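Local atomic coordinates of probable GTP-binding protein EngB (Pyrococcus horikoshii, PDB entry 2CXX), a protein that binds guanine nucleotides as a GTPase of the EngB family and is probably needed for normal cell division and septation. Residues A2-G8 against I83-V89; V12-L17 against L88-G92. Numbering follows the deposited sequence.

Interaction 1 (A2-G8 against I83-V89); sequences ATIIFAG and IDVAVLV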
loop_
_atom_site.group_PDB
_atom_site.type_symbol
_atom_site.label_atom_id
_atom_site.label_comp_id
_atom_site.label_asym_id
_atom_site.label_seq_id
_atom_site.Cartn_x
_atom_site.Cartn_y
_atom_site.Cartn_z
ATOM N N ALA A 2 -14.820 -4.256 10.264
ATOM C CA ALA A 2 -14.272 -4.577 8.883
ATOM C C ALA A 2 -12.786 -4.924 8.926
ATOM O O ALA A 2 -12.114 -4.627 9.892
ATOM C CB ALA A 2 -14.469 -3.387 7.965
ATOM N N THR A 3 -12.265 -5.557 7.871
ATOM C CA THR A 3 -10.859 -5.909 7.828
ATOM C C THR A 3 -10.243 -5.113 6.693
ATOM O O THR A 3 -10.736 -5.149 5.606
ATOM C CB THR A 3 -10.677 -7.392 7.511
ATOM O OG1 THR A 3 -11.025 -8.140 8.674
ATOM C CG2 THR A 3 -9.243 -7.695 7.075
ATOM N N ILE A 4 -9.129 -4.436 6.975
ATOM C CA ILE A 4 -8.449 -3.584 6.020
ATOM C C ILE A 4 -7.006 -4.085 5.898
ATOM O O ILE A 4 -6.299 -4.249 6.894
ATOM C CB ILE A 4 -8.431 -2.125 6.549
ATOM C CG1 ILE A 4 -9.874 -1.654 6.805
ATOM C CG2 ILE A 4 -7.678 -1.210 5.587
ATOM C CD1 ILE A 4 -10.122 -1.297 8.268
ATOM N N ILE A 5 -6.560 -4.400 4.692
ATOM C CA ILE A 5 -5.165 -4.829 4.568
ATOM C C ILE A 5 -4.346 -3.618 4.082
ATOM O O ILE A 5 -4.865 -2.708 3.420
ATOM C CB ILE A 5 -4.978 -6.019 3.575
ATOM C CG1 ILE A 5 -5.305 -5.622 2.127
ATOM C CG2 ILE A 5 -5.825 -7.204 4.036
ATOM C CD1 ILE A 5 -5.020 -6.773 1.052
ATOM N N PHE A 6 -3.106 -3.566 4.560
ATOM C CA PHE A 6 -2.141 -2.561 4.164
ATOM C C PHE A 6 -0.986 -3.306 3.516
ATOM O O PHE A 6 -0.548 -4.356 3.971
ATOM C CB PHE A 6 -1.609 -1.720 5.332
ATOM C CG PHE A 6 -2.504 -0.574 5.709
ATOM C CD1 PHE A 6 -3.746 -0.793 6.363
ATOM C CD2 PHE A 6 -2.131 0.713 5.397
ATOM C CE1 PHE A 6 -4.590 0.268 6.692
ATOM C CE2 PHE A 6 -2.978 1.796 5.714
ATOM C CZ PHE A 6 -4.191 1.575 6.351
ATOM N N ALA A 7 -0.457 -2.720 2.461
ATOM C CA ALA A 7 0.619 -3.333 1.744
ATOM C C ALA A 7 1.411 -2.242 1.017
ATOM O O ALA A 7 0.918 -1.157 0.752
ATOM C CB ALA A 7 0.030 -4.339 0.724
ATOM N N GLY A 8 2.664 -2.519 0.731
ATOM C CA GLY A 8 3.457 -1.523 -0.008
ATOM C C GLY A 8 4.936 -1.926 -0.049
ATOM O O GLY A 8 5.359 -2.829 0.654
ATOM N N ILE A 83 -11.833 -9.669 3.271
ATOM C CA ILE A 83 -11.080 -8.440 3.241
ATOM C C ILE A 83 -11.996 -7.365 2.663
ATOM O O ILE A 83 -12.424 -7.434 1.498
ATOM C CB ILE A 83 -9.798 -8.582 2.397
ATOM C CG1 ILE A 83 -8.790 -9.483 3.140
ATOM C CG2 ILE A 83 -9.216 -7.159 2.167
ATOM C CD1 ILE A 83 -7.675 -10.057 2.248
ATOM N N ASP A 84 -12.318 -6.360 3.459
ATOM C CA ASP A 84 -13.230 -5.334 2.954
ATOM C C ASP A 84 -12.640 -4.253 2.063
ATOM O O ASP A 84 -13.336 -3.713 1.180
ATOM C CB ASP A 84 -13.909 -4.663 4.141
ATOM C CG ASP A 84 -14.708 -5.644 4.966
ATOM O OD1 ASP A 84 -14.184 -6.099 6.002
ATOM O OD2 ASP A 84 -15.858 -6.001 4.531
ATOM N N VAL A 85 -11.413 -3.865 2.354
ATOM C CA VAL A 85 -10.745 -2.871 1.529
ATOM C C VAL A 85 -9.256 -3.037 1.692
ATOM O O VAL A 85 -8.805 -3.546 2.686
ATOM C CB VAL A 85 -11.210 -1.425 1.931
ATOM C CG1 VAL A 85 -10.885 -1.189 3.352
ATOM C CG2 VAL A 85 -10.565 -0.356 0.975
ATOM N N ALA A 86 -8.478 -2.644 0.682
ATOM C CA ALA A 86 -7.036 -2.723 0.714
ATOM C C ALA A 86 -6.466 -1.326 0.539
ATOM O O ALA A 86 -6.984 -0.499 -0.220
ATOM C CB ALA A 86 -6.478 -3.684 -0.460
ATOM N N VAL A 87 -5.422 -1.020 1.296
ATOM C CA VAL A 87 -4.722 0.248 1.112
ATOM C C VAL A 87 -3.318 -0.082 0.622
ATOM O O VAL A 87 -2.543 -0.744 1.326
ATOM C CB VAL A 87 -4.565 1.018 2.408
ATOM C CG1 VAL A 87 -3.789 2.392 2.145
ATOM C CG2 VAL A 87 -5.958 1.320 2.955
ATOM N N LEU A 88 -3.005 0.317 -0.611
ATOM C CA LEU A 88 -1.667 0.114 -1.117
ATOM C C LEU A 88 -0.967 1.453 -0.901
ATOM O O LEU A 88 -1.370 2.476 -1.452
ATOM C CB LEU A 88 -1.686 -0.242 -2.634
ATOM C CG LEU A 88 -0.351 -0.127 -3.395
ATOM C CD1 LEU A 88 0.729 -1.054 -2.864
ATOM C CD2 LEU A 88 -0.597 -0.433 -4.868
ATOM N N VAL A 89 0.102 1.434 -0.110
ATOM C CA VAL A 89 0.892 2.644 0.148
ATOM C C VAL A 89 2.003 2.706 -0.871
ATOM O O VAL A 89 2.694 1.739 -1.036
ATOM C CB VAL A 89 1.528 2.552 1.514
ATOM C CG1 VAL A 89 2.098 3.897 1.903
ATOM C CG2 VAL A 89 0.461 2.100 2.551
#
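Ile4, Phe6, Val85, Val87 and Val89 share one face of the sheet. Phe6, with chi1 near -83°, leans its ring over the neighbouring strand, so that Val87 CB sits 3.9 Å from the Phe6 ring centroid in a CH-pi contact over the ring face, while Val89 CG2 lies at the ring edge, 4.1 Å from Phe6 CD2. Val85 in the p rotamer brings its CG1 within 3.6 Å of Ile4 CG1. Strands 3-8 and 85-91 are the adjacent, parallel central strands of the P-loop GTPase fold, with strand 46-50 on the far side of 3-8 and helix 14-22 over the Phe6 face. On the other face Ile5 takes the p rotamer and sets its CG1 3.4 Å from Ala86 CB, and its CG2 3.8 Å from Ile83 CD1; helix 110-120 packs on Ala7, Ala86 and Leu88. Backbone hydrogen bonds run from Ile5 N to Val85 O (3.1 Å), Val87 N to Ile5 O (2.8 Å), Ala7 N to Val87 O (3.1 Å) and Val89 N to Ala7 O (2.8 Å). Before Val85, the m rotamer of Asp84 lets its OD1 accept a hydrogen bond from Thr3 N (2.7 Å), and Asp84 N donates one to Thr3 O (2.9 Å).

Interaction 2 (V12-L17 against L88-G92); sequences VGKSTL and LVVDG. With GDP (guanosine-5'-diphosphate), chain D.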
loop_
_atom_site.group_PDB
_atom_site.type_symbol
_atom_site.label_atom_id
_atom_site.label_comp_id
_atom_site.label_asym_id
_atom_site.label_seq_id
_atom_site.Cartn_x
_atom_site.Cartn_y
_atom_site.Cartn_z
ATOM N N VAL A 12 8.232 2.900 2.057
ATOM C CA VAL A 12 7.340 3.915 1.402
ATOM C C VAL A 12 6.637 4.735 2.475
ATOM O O VAL A 12 5.971 5.723 2.157
ATOM C CB VAL A 12 6.247 3.258 0.464
ATOM C CG1 VAL A 12 6.919 2.499 -0.734
ATOM C CG2 VAL A 12 5.340 2.264 1.265
ATOM N N GLY A 13 6.696 4.250 3.720
ATOM C CA GLY A 13 6.079 4.890 4.874
ATOM C C GLY A 13 4.821 4.197 5.393
ATOM O O GLY A 13 3.981 4.805 6.013
ATOM N N LYS A 14 4.693 2.919 5.125
ATOM C CA LYS A 14 3.514 2.181 5.575
ATOM C C LYS A 14 3.392 2.089 7.074
ATOM O O LYS A 14 2.310 2.377 7.625
ATOM C CB LYS A 14 3.542 0.807 4.926
ATOM C CG LYS A 14 2.404 -0.121 5.368
ATOM C CD LYS A 14 2.251 -1.319 4.361
ATOM C CE LYS A 14 3.451 -2.252 4.329
ATOM N NZ LYS A 14 3.643 -2.811 5.703
ATOM N N SER A 15 4.464 1.711 7.781
ATOM C CA SER A 15 4.351 1.631 9.245
ATOM C C SER A 15 4.085 3.036 9.812
ATOM O O SER A 15 3.315 3.167 10.779
ATOM C CB SER A 15 5.611 1.017 9.880
ATOM O OG SER A 15 6.736 1.803 9.536
ATOM N N THR A 16 4.719 4.087 9.272
ATOM C CA THR A 16 4.422 5.453 9.703
ATOM C C THR A 16 2.928 5.814 9.491
ATOM O O THR A 16 2.250 6.380 10.370
ATOM C CB THR A 16 5.287 6.511 8.937
ATOM O OG1 THR A 16 6.682 6.249 9.168
ATOM C CG2 THR A 16 5.007 7.908 9.511
ATOM N N LEU A 17 2.377 5.443 8.352
ATOM C CA LEU A 17 0.963 5.742 8.060
ATOM C C LEU A 17 0.050 4.999 9.061
ATOM O O LEU A 17 -0.897 5.549 9.587
ATOM C CB LEU A 17 0.622 5.303 6.621
ATOM C CG LEU A 17 -0.845 5.305 6.216
ATOM C CD1 LEU A 17 -1.501 6.664 6.537
ATOM C CD2 LEU A 17 -0.941 4.973 4.752
ATOM N N LEU A 88 -3.005 0.317 -0.611
ATOM C CA LEU A 88 -1.667 0.114 -1.117
ATOM C C LEU A 88 -0.967 1.453 -0.901
ATOM O O LEU A 88 -1.370 2.476 -1.452
ATOM C CB LEU A 88 -1.686 -0.242 -2.634
ATOM C CG LEU A 88 -0.351 -0.127 -3.395
ATOM C CD1 LEU A 88 0.729 -1.054 -2.864
ATOM C CD2 LEU A 88 -0.597 -0.433 -4.868
ATOM N N VAL A 89 0.102 1.434 -0.110
ATOM C CA VAL A 89 0.892 2.644 0.148
ATOM C C VAL A 89 2.003 2.706 -0.871
ATOM O O VAL A 89 2.694 1.739 -1.036
ATOM C CB VAL A 89 1.528 2.552 1.514
ATOM C CG1 VAL A 89 2.098 3.897 1.903
ATOM C CG2 VAL A 89 0.461 2.100 2.551
ATOM N N VAL A 90 2.146 3.825 -1.585
ATOM C CA VAL A 90 3.248 4.011 -2.536
ATOM C C VAL A 90 3.972 5.265 -2.176
ATOM O O VAL A 90 3.437 6.155 -1.509
ATOM C CB VAL A 90 2.815 4.104 -4.009
ATOM C CG1 VAL A 90 1.969 2.809 -4.362
ATOM C CG2 VAL A 90 2.037 5.334 -4.246
ATOM N N ASP A 91 5.221 5.347 -2.634
ATOM C CA ASP A 91 6.055 6.508 -2.354
ATOM C C ASP A 91 5.839 7.343 -3.635
ATOM O O ASP A 91 6.321 6.968 -4.673
ATOM C CB ASP A 91 7.505 6.023 -2.184
ATOM C CG ASP A 91 8.509 7.152 -2.096
ATOM O OD1 ASP A 91 8.186 8.264 -2.564
ATOM O OD2 ASP A 91 9.622 6.895 -1.584
ATOM N N GLY A 92 5.075 8.435 -3.518
ATOM C CA GLY A 92 4.741 9.255 -4.689
ATOM C C GLY A 92 5.946 9.831 -5.434
ATOM O O GLY A 92 5.921 10.004 -6.668
HETATM P PB GDP D . 7.837 1.236 5.783
HETATM O O1B GDP D . 9.078 0.446 5.538
HETATM O O2B GDP D . 7.027 1.436 4.440
HETATM O O3B GDP D . 7.043 0.938 7.038
HETATM O O3A GDP D . 8.365 2.711 6.045
HETATM P PA GDP D . 8.553 3.695 7.289
HETATM O O1A GDP D . 7.232 4.075 7.833
HETATM O O2A GDP D . 9.471 3.029 8.379
HETATM O "O5'" GDP D . 9.139 5.034 6.632
HETATM C "C5'" GDP D . 10.329 4.784 5.946
HETATM C "C4'" GDP D . 11.103 6.094 5.751
HETATM O "O4'" GDP D . 10.245 7.090 5.038
HETATM C "C3'" GDP D . 11.497 6.835 6.982
HETATM O "O3'" GDP D . 12.787 7.422 7.202
HETATM C "C2'" GDP D . 10.277 7.726 7.303
HETATM O "O2'" GDP D . 10.717 8.898 8.087
HETATM C "C1'" GDP D . 10.049 8.276 5.892
HETATM N N9 GDP D . 8.686 8.767 5.641
HETATM C C8 GDP D . 7.456 8.131 5.919
HETATM N N7 GDP D . 6.481 8.878 5.530
HETATM C C5 GDP D . 6.988 10.027 4.983
HETATM C C6 GDP D . 6.430 11.201 4.390
HETATM O O6 GDP D . 5.254 11.361 4.289
HETATM N N1 GDP D . 7.286 12.191 3.916
HETATM C C2 GDP D . 8.641 12.051 4.022
HETATM N N2 GDP D . 9.443 13.062 3.545
HETATM N N3 GDP D . 9.184 10.974 4.569
HETATM C C4 GDP D . 8.395 9.951 5.055
#
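Apolar contacts join the P-loop and the first turn of its helix to strand 88-91. Val89 is at the centre of the contact: its CG1 lies 3.7 Å from Val12 CG2 and its CG2 3.9 Å from Leu17 CD2 and 4.1 Å from Lys14 CG. Val12 also reaches along the strand, its CG1 3.9 Å from Asp91 CB. Backbone amides of 13-16 hydrogen-bond to GDP, wrapping the phosphates as in Walker A loops generally: Gly13 N (2.9 Å) and Lys14 N (2.8 Å) both donate to GDP O2B, Ser15 N to GDP O3B (2.8 Å) and Thr16 N to GDP O1A (2.9 Å), to which Thr16 OG1 adds a 2.6 Å bond. At the phi of Gly13, 106°, a CB would jam against Val12 O, which alone calls for glycine, and would also strike GDP N7. Both charged ends find partners outside the segments: Lys14 NZ hydrogen-bonds Met51 O and forms a salt bridge with Asp50, while Asp91 OD2 pairs with Lys131 and its OD1 accepts from Ala94 N, at the start of helix 94-104. Helix 14-22 thus rests on the sheet beside Phe6 of strand 3-8, Leu17 also touches helix 171-184, and strand 125-130 borders Val90 on the sheet.

From the N terminus, strand 3-8 enters the sheet, the P-loop follows, and helix 14-22 folds back over the strand just left. The chain then forms strands 39-43 and 46-50 and helix 62-79 before strand 85-91 takes its place next to 3-8, closing interaction 1. Further along that same strand interaction 2 closes on 12-17. It starts later but ends on the same strand, so the two loops share their far end; their segments overlap at Leu88 and Val89, of which Val89 takes part in both contacts. Phe6 CE2 and Leu17 CD2, 3.9 Å apart, join the two contacts directly. Together they tie the sheet centre, the nucleotide-binding loop and its helix.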